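Local atomic coordinates of B-cell lymphoma 3 protein (Homo sapiens, PDB entry 1K1A), a protein that regulates transcription of NF-kappa-B target genes, holding the p50 subunit out of the nucleus in the cytoplasm and acting as a transcriptional activator in the nucleus. Residues A[11-16]-A[26-31]; A[40-45]-A[72-77]; A[183-188]-A[209-214]; A[189-194]-A[220-225]. All blocks are in the same frame, centred on the assembly; numbering follows the deposited sequence.

Contact 1 of 4, residues A[11-16]-A[26-31]; sequences TPLHIA and HRLVNL
Leu28 carries this contact from one helix, and Pro12, Leu13 and Ala16 receive it on the other. No hydrogen bond or charge joins the two segments. Every contact between side chains is apolar. The CD1 methyl of Leu28 does most of the work. It lies 3.9 Å from CB of Ala16 and 4.2 Å from CB of Pro12, a residue at the exposed margin. The same methyl also rests on backbone, 3.6 Å from the carbonyl O of Pro12 and 3.7 Å from CA of Leu13. Pro12 O already accepts the helical bond from Ala16 N, so the methyl covers a polar atom that has its partner.

The Leu13 and Leu28 side chains pass alongside each other, pointing opposite ways. CG of Leu13 is anti to its backbone N (chi1 -170°), and CD1 of Leu13 comes within 3.8 Å of CB of Leu28.

The two helices, 12-18 and 22-34, form the antiparallel helix pair of the first ankyrin repeat. Their short segments run at 157° to each other, with axes 9.9 Å apart at closest approach.

Val29 makes a looser contact. Its CG2 stands 4.5 Å from CD1 of Leu13. The Val29 side chain also packs on Leu64 and Leu65 of helix 59-67, and Leu13 touches Pro49 of helix 49-55.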
loop_
_atom_site.group_PDB
_atom_site.type_symbol
_atom_site.label_atom_id
_atom_site.label_comp_id
_atom_site.label_asym_id
_atom_site.label_seq_id
_atom_site.Cartn_x
_atom_site.Cartn_y
_atom_site.Cartn_z
ATOM N N THR A 11 -15.157 16.138 -20.484
ATOM C CA THR A 11 -13.995 15.291 -20.256
ATOM C C THR A 11 -14.068 14.050 -21.134
ATOM O O THR A 11 -14.393 12.960 -20.667
ATOM C CB THR A 11 -13.935 14.857 -18.788
ATOM O OG1 THR A 11 -15.245 14.579 -18.317
ATOM C CG2 THR A 11 -13.336 15.925 -17.874
ATOM N N PRO A 12 -13.762 14.227 -22.413
ATOM C CA PRO A 12 -13.858 13.145 -23.397
ATOM C C PRO A 12 -12.891 12.003 -23.113
ATOM O O PRO A 12 -13.250 10.835 -23.307
ATOM C CB PRO A 12 -13.493 13.843 -24.708
ATOM C CG PRO A 12 -12.661 15.006 -24.275
ATOM C CD PRO A 12 -13.323 15.494 -23.025
ATOM N N LEU A 13 -11.688 12.324 -22.648
ATOM C CA LEU A 13 -10.707 11.289 -22.360
ATOM C C LEU A 13 -11.130 10.501 -21.129
ATOM O O LEU A 13 -10.976 9.282 -21.080
ATOM C CB LEU A 13 -9.315 11.898 -22.171
ATOM C CG LEU A 13 -8.134 10.931 -22.087
ATOM C CD1 LEU A 13 -8.154 9.910 -23.219
ATOM C CD2 LEU A 13 -6.807 11.712 -22.088
ATOM N N HIS A 14 -11.669 11.196 -20.135
ATOM C CA HIS A 14 -12.162 10.521 -18.941
ATOM C C HIS A 14 -13.233 9.518 -19.338
ATOM O O HIS A 14 -13.218 8.377 -18.893
ATOM C CB HIS A 14 -12.729 11.525 -17.935
ATOM C CG HIS A 14 -11.695 12.439 -17.351
ATOM N ND1 HIS A 14 -11.233 12.313 -16.058
ATOM C CD2 HIS A 14 -11.040 13.496 -17.882
ATOM C CE1 HIS A 14 -10.330 13.246 -15.820
ATOM N NE2 HIS A 14 -10.201 13.985 -16.907
ATOM N N ILE A 15 -14.156 9.957 -20.187
ATOM C CA ILE A 15 -15.253 9.106 -20.657
ATOM C C ILE A 15 -14.756 7.879 -21.420
ATOM O O ILE A 15 -15.205 6.761 -21.167
ATOM C CB ILE A 15 -16.203 9.913 -21.556
ATOM C CG1 ILE A 15 -16.785 11.109 -20.805
ATOM C CG2 ILE A 15 -17.285 9.014 -22.135
ATOM C CD1 ILE A 15 -17.587 10.752 -19.585
ATOM N N ALA A 16 -13.833 8.094 -22.354
ATOM C CA ALA A 16 -13.268 7.006 -23.144
ATOM C C ALA A 16 -12.663 5.931 -22.243
ATOM O O ALA A 16 -12.751 4.737 -22.539
ATOM C CB ALA A 16 -12.214 7.536 -24.126
ATOM N N HIS A 26 -6.611 6.044 -27.520
ATOM C CA HIS A 26 -5.454 6.257 -28.372
ATOM C C HIS A 26 -5.663 7.489 -29.257
ATOM O O HIS A 26 -4.801 8.368 -29.340
ATOM C CB HIS A 26 -5.209 5.020 -29.235
ATOM C CG HIS A 26 -3.812 4.911 -29.760
ATOM N ND1 HIS A 26 -2.820 4.221 -29.098
ATOM C CD2 HIS A 26 -3.247 5.382 -30.899
ATOM C CE1 HIS A 26 -1.700 4.285 -29.796
ATOM N NE2 HIS A 26 -1.933 4.981 -30.896
ATOM N N ARG A 27 -6.810 7.548 -29.921
ATOM C CA ARG A 27 -7.116 8.677 -30.794
ATOM C C ARG A 27 -7.038 10.005 -30.037
ATOM O O ARG A 27 -6.407 10.967 -30.500
ATOM C CB ARG A 27 -8.499 8.496 -31.421
ATOM C CG ARG A 27 -9.149 9.785 -31.920
ATOM C CD ARG A 27 -10.421 9.554 -32.753
ATOM N NE ARG A 27 -11.682 9.648 -32.003
ATOM C CZ ARG A 27 -11.856 9.319 -30.720
ATOM N NH1 ARG A 27 -13.055 9.445 -30.167
ATOM N NH2 ARG A 27 -10.847 8.869 -29.989
ATOM N N LEU A 28 -7.660 10.042 -28.865
ATOM C CA LEU A 28 -7.677 11.235 -28.024
ATOM C C LEU A 28 -6.292 11.615 -27.481
ATOM O O LEU A 28 -5.970 12.801 -27.342
ATOM C CB LEU A 28 -8.653 11.043 -26.864
ATOM C CG LEU A 28 -10.130 11.146 -27.228
ATOM C CD1 LEU A 28 -10.990 10.711 -26.053
ATOM C CD2 LEU A 28 -10.467 12.568 -27.635
ATOM N N VAL A 29 -5.488 10.613 -27.147
ATOM C CA VAL A 29 -4.130 10.874 -26.680
ATOM C C VAL A 29 -3.309 11.554 -27.787
ATOM O O VAL A 29 -2.598 12.532 -27.535
ATOM C CB VAL A 29 -3.444 9.596 -26.175
ATOM C CG1 VAL A 29 -1.926 9.787 -26.104
ATOM C CG2 VAL A 29 -4.019 9.201 -24.799
ATOM N N ASN A 30 -3.446 11.055 -29.013
ATOM C CA ASN A 30 -2.795 11.669 -30.169
ATOM C C ASN A 30 -3.260 13.111 -30.375
ATOM O O ASN A 30 -2.451 14.003 -30.623
ATOM C CB ASN A 30 -3.043 10.839 -31.437
ATOM C CG ASN A 30 -2.320 9.504 -31.411
ATOM O OD1 ASN A 30 -1.282 9.357 -30.756
ATOM N ND2 ASN A 30 -2.870 8.517 -32.112
ATOM N N LEU A 31 -4.565 13.334 -30.256
ATOM C CA LEU A 31 -5.145 14.668 -30.398
ATOM C C LEU A 31 -4.630 15.640 -29.333
ATOM O O LEU A 31 -4.325 16.792 -29.632
ATOM C CB LEU A 31 -6.669 14.589 -30.321
ATOM C CG LEU A 31 -7.464 14.905 -31.587
ATOM C CD1 LEU A 31 -8.381 13.746 -31.947
ATOM C CD2 LEU A 31 -8.283 16.189 -31.374
#

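Contact 2 of 4, residues A[40-45]-A[72-77]; sequences DIYNNL and PMALDR
Two successive connecting loops of the ankyrin stack meet here, one before helix 49-55 and one before helix 82-88. Tyr42 reaches from the first loop to the second. Its OH donates a hydrogen bond to the carbonyl O of Leu75 at 2.8 Å. The donor is tilted 16° from the carbonyl plane, and the acceptor lies at the ring edge, near the ring plane.

A water donates to the same Tyr42 OH and accepts from Leu75 N, so the hydroxyl reaches Leu75 O directly and Leu75 N through the water. CB of Ala74 lies 4.1 Å from Tyr42 OH and 4.4 Å from CG of Asp40. OD2 of Asp40 accepts from Ser71 N, just before residues 72-77.

At the other end, a second water donates to Leu45 O at 2.8 Å and accepts from Arg77 N at 3.0 Å. CB of Arg77 packs 3.7 Å from Leu45 O. Asn43 shapes the first loop: its OD1 accepts from Leu45 N in an Asx turn.

The direct link rests on one tyrosine hydroxyl, and two waters bridge the rest. At this surface position the joint probably depends on solvent more than on apolar burial.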
loop_
_atom_site.group_PDB
_atom_site.type_symbol
_atom_site.label_atom_id
_atom_site.label_comp_id
_atom_site.label_asym_id
_atom_site.label_seq_id
_atom_site.Cartn_x
_atom_site.Cartn_y
_atom_site.Cartn_z
ATOM N N ASP A 40 -2.781 14.762 -17.888
ATOM C CA ASP A 40 -3.173 14.752 -16.486
ATOM C C ASP A 40 -4.146 15.878 -16.188
ATOM O O ASP A 40 -3.835 16.799 -15.431
ATOM C CB ASP A 40 -1.946 14.849 -15.582
ATOM C CG ASP A 40 -1.133 13.563 -15.567
ATOM O OD1 ASP A 40 -1.742 12.467 -15.640
ATOM O OD2 ASP A 40 0.114 13.548 -15.479
ATOM N N ILE A 41 -5.318 15.801 -16.810
ATOM C CA ILE A 41 -6.371 16.781 -16.614
ATOM C C ILE A 41 -7.385 16.243 -15.620
ATOM O O ILE A 41 -7.821 15.102 -15.711
ATOM C CB ILE A 41 -7.061 17.121 -17.946
ATOM C CG1 ILE A 41 -7.362 15.853 -18.746
ATOM C CG2 ILE A 41 -6.185 18.061 -18.767
ATOM C CD1 ILE A 41 -6.363 15.576 -19.836
ATOM N N TYR A 42 -7.745 17.072 -14.662
ATOM C CA TYR A 42 -8.672 16.673 -13.614
ATOM C C TYR A 42 -10.140 16.903 -13.978
ATOM O O TYR A 42 -10.472 17.889 -14.630
ATOM C CB TYR A 42 -8.364 17.467 -12.347
ATOM C CG TYR A 42 -7.094 17.062 -11.628
ATOM C CD1 TYR A 42 -7.004 15.839 -10.981
ATOM C CD2 TYR A 42 -5.999 17.922 -11.566
ATOM C CE1 TYR A 42 -5.852 15.466 -10.297
ATOM C CE2 TYR A 42 -4.840 17.560 -10.878
ATOM C CZ TYR A 42 -4.782 16.326 -10.242
ATOM O OH TYR A 42 -3.648 15.946 -9.555
ATOM N N ASN A 43 -11.011 15.983 -13.562
ATOM C CA ASN A 43 -12.454 16.227 -13.601
ATOM C C ASN A 43 -12.825 16.863 -12.251
ATOM O O ASN A 43 -11.937 17.216 -11.475
ATOM C CB ASN A 43 -13.251 14.932 -13.871
ATOM C CG ASN A 43 -13.062 13.884 -12.779
ATOM O OD1 ASN A 43 -12.530 14.181 -11.723
ATOM N ND2 ASN A 43 -13.504 12.651 -13.039
ATOM N N ASN A 44 -14.113 17.013 -11.950
ATOM C CA ASN A 44 -14.487 17.680 -10.701
ATOM C C ASN A 44 -14.331 16.831 -9.461
ATOM O O ASN A 44 -14.532 17.306 -8.341
ATOM C CB ASN A 44 -15.891 18.261 -10.778
ATOM C CG ASN A 44 -15.916 19.541 -11.524
ATOM O OD1 ASN A 44 -15.713 19.563 -12.738
ATOM N ND2 ASN A 44 -16.122 20.634 -10.814
ATOM N N LEU A 45 -13.946 15.583 -9.670
ATOM C CA LEU A 45 -13.686 14.655 -8.577
ATOM C C LEU A 45 -12.198 14.573 -8.315
ATOM O O LEU A 45 -11.741 13.785 -7.489
ATOM C CB LEU A 45 -14.236 13.274 -8.932
ATOM C CG LEU A 45 -15.762 13.236 -8.962
ATOM C CD1 LEU A 45 -16.266 11.903 -9.505
ATOM C CD2 LEU A 45 -16.300 13.490 -7.560
ATOM N N PRO A 72 2.468 9.084 -12.967
ATOM C CA PRO A 72 2.062 8.148 -11.919
ATOM C C PRO A 72 1.999 8.832 -10.550
ATOM O O PRO A 72 1.438 8.259 -9.624
ATOM C CB PRO A 72 3.191 7.106 -11.926
ATOM C CG PRO A 72 3.882 7.296 -13.219
ATOM C CD PRO A 72 3.802 8.766 -13.508
ATOM N N MET A 73 2.559 10.036 -10.425
ATOM C CA MET A 73 2.542 10.739 -9.138
ATOM C C MET A 73 1.421 11.787 -8.974
ATOM O O MET A 73 1.310 12.399 -7.916
ATOM C CB MET A 73 3.906 11.378 -8.832
ATOM C CG MET A 73 5.066 10.385 -8.735
ATOM S SD MET A 73 4.884 9.209 -7.380
ATOM C CE MET A 73 5.115 10.300 -5.957
ATOM N N ALA A 74 0.611 12.013 -10.010
ATOM C CA ALA A 74 -0.508 12.955 -9.882
ATOM C C ALA A 74 -1.414 12.481 -8.750
ATOM O O ALA A 74 -1.724 11.288 -8.654
ATOM C CB ALA A 74 -1.297 13.056 -11.183
ATOM N N LEU A 75 -1.839 13.403 -7.893
ATOM C CA LEU A 75 -2.643 13.036 -6.727
ATOM C C LEU A 75 -4.137 13.168 -6.965
ATOM O O LEU A 75 -4.579 14.113 -7.601
ATOM C CB LEU A 75 -2.261 13.916 -5.536
ATOM C CG LEU A 75 -0.777 13.900 -5.187
ATOM C CD1 LEU A 75 -0.523 14.753 -3.938
ATOM C CD2 LEU A 75 -0.318 12.467 -4.979
ATOM N N ASP A 76 -4.918 12.232 -6.429
ATOM C CA ASP A 76 -6.374 12.367 -6.468
ATOM C C ASP A 76 -6.902 13.143 -5.245
ATOM O O ASP A 76 -6.117 13.754 -4.509
ATOM C CB ASP A 76 -7.064 11.011 -6.648
ATOM C CG ASP A 76 -7.116 10.195 -5.379
ATOM O OD1 ASP A 76 -6.668 10.674 -4.307
ATOM O OD2 ASP A 76 -7.620 9.049 -5.365
ATOM N N ARG A 77 -8.219 13.128 -5.045
ATOM C CA ARG A 77 -8.859 13.923 -3.988
ATOM C C ARG A 77 -8.335 13.602 -2.581
ATOM O O ARG A 77 -8.296 14.471 -1.696
ATOM C CB ARG A 77 -10.381 13.735 -4.051
ATOM C CG ARG A 77 -11.167 14.567 -3.068
ATOM C CD ARG A 77 -12.624 14.119 -2.930
ATOM N NE ARG A 77 -13.391 14.987 -2.043
ATOM C CZ ARG A 77 -13.600 16.268 -2.283
ATOM N NH1 ARG A 77 -13.101 16.817 -3.384
ATOM N NH2 ARG A 77 -14.306 17.005 -1.434
HETATM O O HOH W 1 -0.901 16.056 -8.052
HETATM O O HOH W 2 -10.382 11.562 -6.337
#

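Contact 3 of 4, residues A[183-188]-A[209-214]; sequences GSSALH and SSLKNC
Gly183 packs closely against Asn213, its carbonyl C 3.7 Å from Asn213 CB. With no side chain on Gly183, the two backbones can come this near. Beside it, Asn213 ND2 donates to Ser184 OG at 3.1 Å, with an N-H...O angle of 151°. The amide and the His188 ring cross obliquely with their planes 17° apart. Ser184 OG also sits over one face of that ring, offset toward its rim.

His188 NE2 lies 3.1 Å from Leu211 O, near the ring plane. His188 ND1 is buried by the contact and has no partner in the model; Asn213 ND2 stands 3.8 Å from it. His188 belongs to the start of helix 186-193 in the sixth ankyrin repeat, and residues 209-214 lead from that repeat into the seventh.

Asn213 OD1 accepts from Asp217 N. An alanine here would probably leave Ser184 OG and Asp217 N without these amide partners and open a gap beside the His188 ring.

The apolar contacts are looser. Leu211 CD2 lies 4.0 Å from Ser185 CB, and Leu187 CD2 lies 4.0 Å from Ser209 CA. At the solvent side, the exposed Lys212 side chain starts away from segment 183-188, and its NZ bonds to Asn216 O.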
loop_
_atom_site.group_PDB
_atom_site.type_symbol
_atom_site.label_atom_id
_atom_site.label_comp_id
_atom_site.label_asym_id
_atom_site.label_seq_id
_atom_site.Cartn_x
_atom_site.Cartn_y
_atom_site.Cartn_z
ATOM N N GLY A 183 5.953 2.972 22.115
ATOM C CA GLY A 183 7.018 2.037 22.403
ATOM C C GLY A 183 6.573 0.584 22.392
ATOM O O GLY A 183 7.359 -0.304 22.707
ATOM N N SER A 184 5.316 0.340 22.037
ATOM C CA SER A 184 4.819 -1.028 21.937
ATOM C C SER A 184 5.203 -1.672 20.598
ATOM O O SER A 184 5.256 -0.998 19.561
ATOM C CB SER A 184 3.303 -1.069 22.126
ATOM O OG SER A 184 2.944 -0.842 23.485
ATOM N N SER A 185 5.452 -2.979 20.629
ATOM C CA SER A 185 5.841 -3.726 19.433
ATOM C C SER A 185 4.721 -4.646 18.952
ATOM O O SER A 185 3.665 -4.737 19.577
ATOM C CB SER A 185 7.089 -4.560 19.725
ATOM O OG SER A 185 6.802 -5.570 20.688
ATOM N N ALA A 186 4.956 -5.331 17.839
ATOM C CA ALA A 186 4.009 -6.302 17.319
ATOM C C ALA A 186 3.680 -7.332 18.396
ATOM O O ALA A 186 2.528 -7.747 18.559
ATOM C CB ALA A 186 4.586 -6.998 16.100
ATOM N N LEU A 187 4.698 -7.739 19.133
ATOM C CA LEU A 187 4.512 -8.770 20.157
ATOM C C LEU A 187 3.639 -8.309 21.337
ATOM O O LEU A 187 2.876 -9.110 21.895
ATOM C CB LEU A 187 5.867 -9.295 20.641
ATOM C CG LEU A 187 5.839 -10.573 21.478
ATOM C CD1 LEU A 187 5.156 -11.701 20.735
ATOM C CD2 LEU A 187 7.254 -10.966 21.893
ATOM N N HIS A 188 3.739 -7.032 21.717
ATOM C CA HIS A 188 2.854 -6.511 22.767
ATOM C C HIS A 188 1.411 -6.726 22.342
ATOM O O HIS A 188 0.592 -7.192 23.123
ATOM C CB HIS A 188 3.049 -5.011 22.998
ATOM C CG HIS A 188 4.338 -4.651 23.662
ATOM N ND1 HIS A 188 4.462 -4.514 25.027
ATOM C CD2 HIS A 188 5.547 -4.345 23.142
ATOM C CE1 HIS A 188 5.700 -4.163 25.320
ATOM N NE2 HIS A 188 6.378 -4.050 24.192
ATOM N N SER A 209 10.833 -10.333 23.777
ATOM C CA SER A 209 9.813 -10.313 24.832
ATOM C C SER A 209 10.188 -9.484 26.072
ATOM O O SER A 209 9.419 -9.426 27.035
ATOM C CB SER A 209 9.453 -11.741 25.262
ATOM O OG SER A 209 10.586 -12.404 25.793
ATOM N N SER A 210 11.357 -8.855 26.051
ATOM C CA SER A 210 11.806 -8.033 27.179
ATOM C C SER A 210 11.701 -6.544 26.860
ATOM O O SER A 210 12.040 -5.694 27.681
ATOM C CB SER A 210 13.249 -8.371 27.543
ATOM O OG SER A 210 14.149 -7.820 26.588
ATOM N N LEU A 211 11.234 -6.234 25.658
ATOM C CA LEU A 211 11.120 -4.852 25.217
ATOM C C LEU A 211 10.035 -4.111 25.997
ATOM O O LEU A 211 8.885 -4.541 26.032
ATOM C CB LEU A 211 10.814 -4.812 23.725
ATOM C CG LEU A 211 10.857 -3.446 23.061
ATOM C CD1 LEU A 211 12.217 -2.786 23.261
ATOM C CD2 LEU A 211 10.537 -3.598 21.589
ATOM N N LYS A 212 10.410 -3.003 26.628
ATOM C CA LYS A 212 9.468 -2.224 27.439
ATOM C C LYS A 212 8.808 -1.101 26.647
ATOM O O LYS A 212 9.446 -0.476 25.799
ATOM C CB LYS A 212 10.179 -1.626 28.655
ATOM C CG LYS A 212 10.923 -2.629 29.513
ATOM C CD LYS A 212 11.622 -1.931 30.684
ATOM C CE LYS A 212 10.622 -1.361 31.666
ATOM N NZ LYS A 212 9.867 -2.435 32.385
ATOM N N ASN A 213 7.521 -0.866 26.896
ATOM C CA ASN A 213 6.843 0.281 26.300
ATOM C C ASN A 213 6.848 1.463 27.264
ATOM O O ASN A 213 7.505 1.410 28.308
ATOM C CB ASN A 213 5.426 -0.051 25.801
ATOM C CG ASN A 213 4.474 -0.506 26.920
ATOM O OD1 ASN A 213 4.668 -0.210 28.097
ATOM N ND2 ASN A 213 3.429 -1.216 26.532
ATOM N N CYS A 214 6.129 2.524 26.915
ATOM C CA CYS A 214 6.133 3.740 27.737
ATOM C C CYS A 214 5.503 3.507 29.104
ATOM O O CYS A 214 5.764 4.248 30.053
ATOM C CB CYS A 214 5.414 4.882 27.022
ATOM S SG CYS A 214 3.692 4.544 26.614
#

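Contact 4 of 4, residues A[189-194]-A[220-225]; sequences SASGRG and LMVARS
Ser191 and Arg224 make the one hydrogen bond between these segments. Arg224 N donates to Ser191 O at 3.1 Å, with an N-H...O angle of 144°. Gly194 N reaches the same oxygen from the opposite face of the carbonyl plane. Two donors therefore grip this carbonyl, one from its own segment and one from the facing loop. A weaker polar contact lies alongside. CA of Gly192 points a C-H at Val222 O, 3.4 Å away and with 161° at the hydrogen.

Van der Waals packing joins Ser191 to Val222 and Ala223. With OG anti to the backbone N (chi1 174°), Ser191 brings this oxygen 3.2 Å from CA of Ala223 and 3.7 Å from its CB. The hydroxyl's hydrogen-bond partner is Pro219 O, just before the second segment. Val222 CG2 touches Ser191 OG and Gly192 N, both at 3.9 Å.

Arg224 adds close approaches to backbone oxygens. Its chain is extended from CG to NE. CD lies 3.3 Å from Gly192 O, and NH1 comes to 3.5 Å from Arg193 O, which is near the guanidinium plane. The Arg193 guanidinium turns elsewhere, with NH1 bonded to Glu159 O.

Gly194 has positive phi, with two bonds back into the last helical turn, a Schellman motif. Residues 189-194 of the sixth ankyrin repeat pack on the type I turn 220-223 of the seventh and the Arg224 that follows it, as neighbouring repeats stack in an ankyrin domain.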
loop_
_atom_site.group_PDB
_atom_site.type_symbol
_atom_site.label_atom_id
_atom_site.label_comp_id
_atom_site.label_asym_id
_atom_site.label_seq_id
_atom_site.Cartn_x
_atom_site.Cartn_y
_atom_site.Cartn_z
ATOM N N SER A 189 1.106 -6.371 21.094
ATOM C CA SER A 189 -0.255 -6.476 20.573
ATOM C C SER A 189 -0.769 -7.907 20.533
ATOM O O SER A 189 -1.882 -8.193 21.015
ATOM C CB SER A 189 -0.359 -5.844 19.180
ATOM O OG SER A 189 -0.563 -4.443 19.269
ATOM N N ALA A 190 0.027 -8.802 19.954
ATOM C CA ALA A 190 -0.350 -10.210 19.852
ATOM C C ALA A 190 -0.498 -10.840 21.229
ATOM O O ALA A 190 -1.435 -11.602 21.473
ATOM C CB ALA A 190 0.675 -10.988 19.017
ATOM N N SER A 191 0.427 -10.513 22.126
ATOM C CA SER A 191 0.423 -11.068 23.477
ATOM C C SER A 191 -0.766 -10.577 24.297
ATOM O O SER A 191 -1.433 -11.369 24.972
ATOM C CB SER A 191 1.727 -10.732 24.207
ATOM O OG SER A 191 1.660 -11.148 25.564
ATOM N N GLY A 192 -1.019 -9.271 24.243
ATOM C CA GLY A 192 -2.105 -8.665 24.996
ATOM C C GLY A 192 -3.488 -9.107 24.547
ATOM O O GLY A 192 -4.441 -9.082 25.327
ATOM N N ARG A 193 -3.597 -9.529 23.294
ATOM C CA ARG A 193 -4.884 -9.946 22.740
ATOM C C ARG A 193 -5.031 -11.457 22.678
ATOM O O ARG A 193 -6.070 -11.968 22.262
ATOM C CB ARG A 193 -5.080 -9.356 21.349
ATOM C CG ARG A 193 -5.243 -7.862 21.332
ATOM C CD ARG A 193 -5.196 -7.259 19.932
ATOM N NE ARG A 193 -6.101 -7.940 19.008
ATOM C CZ ARG A 193 -6.295 -7.565 17.746
ATOM N NH1 ARG A 193 -5.650 -6.513 17.262
ATOM N NH2 ARG A 193 -7.135 -8.233 16.969
ATOM N N GLY A 194 -3.981 -12.171 23.069
ATOM C CA GLY A 194 -3.996 -13.621 23.062
ATOM C C GLY A 194 -4.141 -14.234 21.684
ATOM O O GLY A 194 -4.787 -15.272 21.524
ATOM N N LEU A 220 5.637 -9.899 27.941
ATOM C CA LEU A 220 5.420 -10.895 28.976
ATOM C C LEU A 220 4.404 -10.375 30.001
ATOM O O LEU A 220 3.476 -11.090 30.392
ATOM C CB LEU A 220 6.743 -11.257 29.661
ATOM C CG LEU A 220 7.048 -12.752 29.766
ATOM C CD1 LEU A 220 8.094 -13.017 30.853
ATOM C CD2 LEU A 220 5.783 -13.550 30.034
ATOM N N MET A 221 4.559 -9.117 30.404
ATOM C CA MET A 221 3.694 -8.522 31.423
ATOM C C MET A 221 2.250 -8.289 30.985
ATOM O O MET A 221 1.368 -8.157 31.827
ATOM C CB MET A 221 4.297 -7.224 31.947
ATOM C CG MET A 221 5.625 -7.420 32.635
ATOM S SD MET A 221 6.499 -5.884 32.806
ATOM C CE MET A 221 5.306 -4.938 33.740
ATOM N N VAL A 222 2.008 -8.222 29.678
ATOM C CA VAL A 222 0.649 -8.015 29.187
ATOM C C VAL A 222 0.016 -9.312 28.678
ATOM O O VAL A 222 -1.088 -9.294 28.157
ATOM C CB VAL A 222 0.581 -6.941 28.076
ATOM C CG1 VAL A 222 1.156 -5.617 28.564
ATOM C CG2 VAL A 222 1.291 -7.422 26.805
ATOM N N ALA A 223 0.719 -10.426 28.840
ATOM C CA ALA A 223 0.224 -11.715 28.368
ATOM C C ALA A 223 -1.209 -11.927 28.828
ATOM O O ALA A 223 -1.514 -11.811 30.016
ATOM C CB ALA A 223 1.110 -12.831 28.856
ATOM N N ARG A 224 -2.089 -12.244 27.889
ATOM C CA ARG A 224 -3.500 -12.388 28.215
ATOM C C ARG A 224 -3.835 -13.654 29.010
ATOM O O ARG A 224 -4.811 -13.678 29.759
ATOM C CB ARG A 224 -4.351 -12.320 26.952
ATOM C CG ARG A 224 -5.788 -11.951 27.224
ATOM C CD ARG A 224 -6.554 -11.512 25.999
ATOM N NE ARG A 224 -7.827 -10.893 26.351
ATOM C CZ ARG A 224 -8.892 -10.898 25.564
ATOM N NH1 ARG A 224 -8.835 -11.491 24.380
ATOM N NH2 ARG A 224 -10.015 -10.311 25.959
ATOM N N SER A 225 -3.030 -14.698 28.846
ATOM C CA SER A 225 -3.293 -15.974 29.511
ATOM C C SER A 225 -2.022 -16.779 29.726
ATOM O O SER A 225 -0.955 -16.423 29.237
ATOM C CB SER A 225 -4.269 -16.805 28.681
ATOM O OG SER A 225 -3.655 -17.221 27.472
#

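The contacts fall in two groups on opposite sides of the chain's centre. Contacts 1 and 2 come first along the chain, one after the other. Their centres are 15 Å apart, and they touch where His14 of contact 1 meets Ile41 of contact 2 through a weak hydrogen bond. Contacts 3 and 4 share helix 186-193, their segments interleave in sequence, and their centres are 11 Å apart. Contacts 1 and 4 are 56 Å apart between centres. Contact 1 lies within the first repeat, and contact 2 joins loops around the second. Contact 3 runs from the sixth repeat into the seventh, and contact 4 joins the two. Such neighbour-to-neighbour contacts build the elongated domain of this IkappaB-family protein.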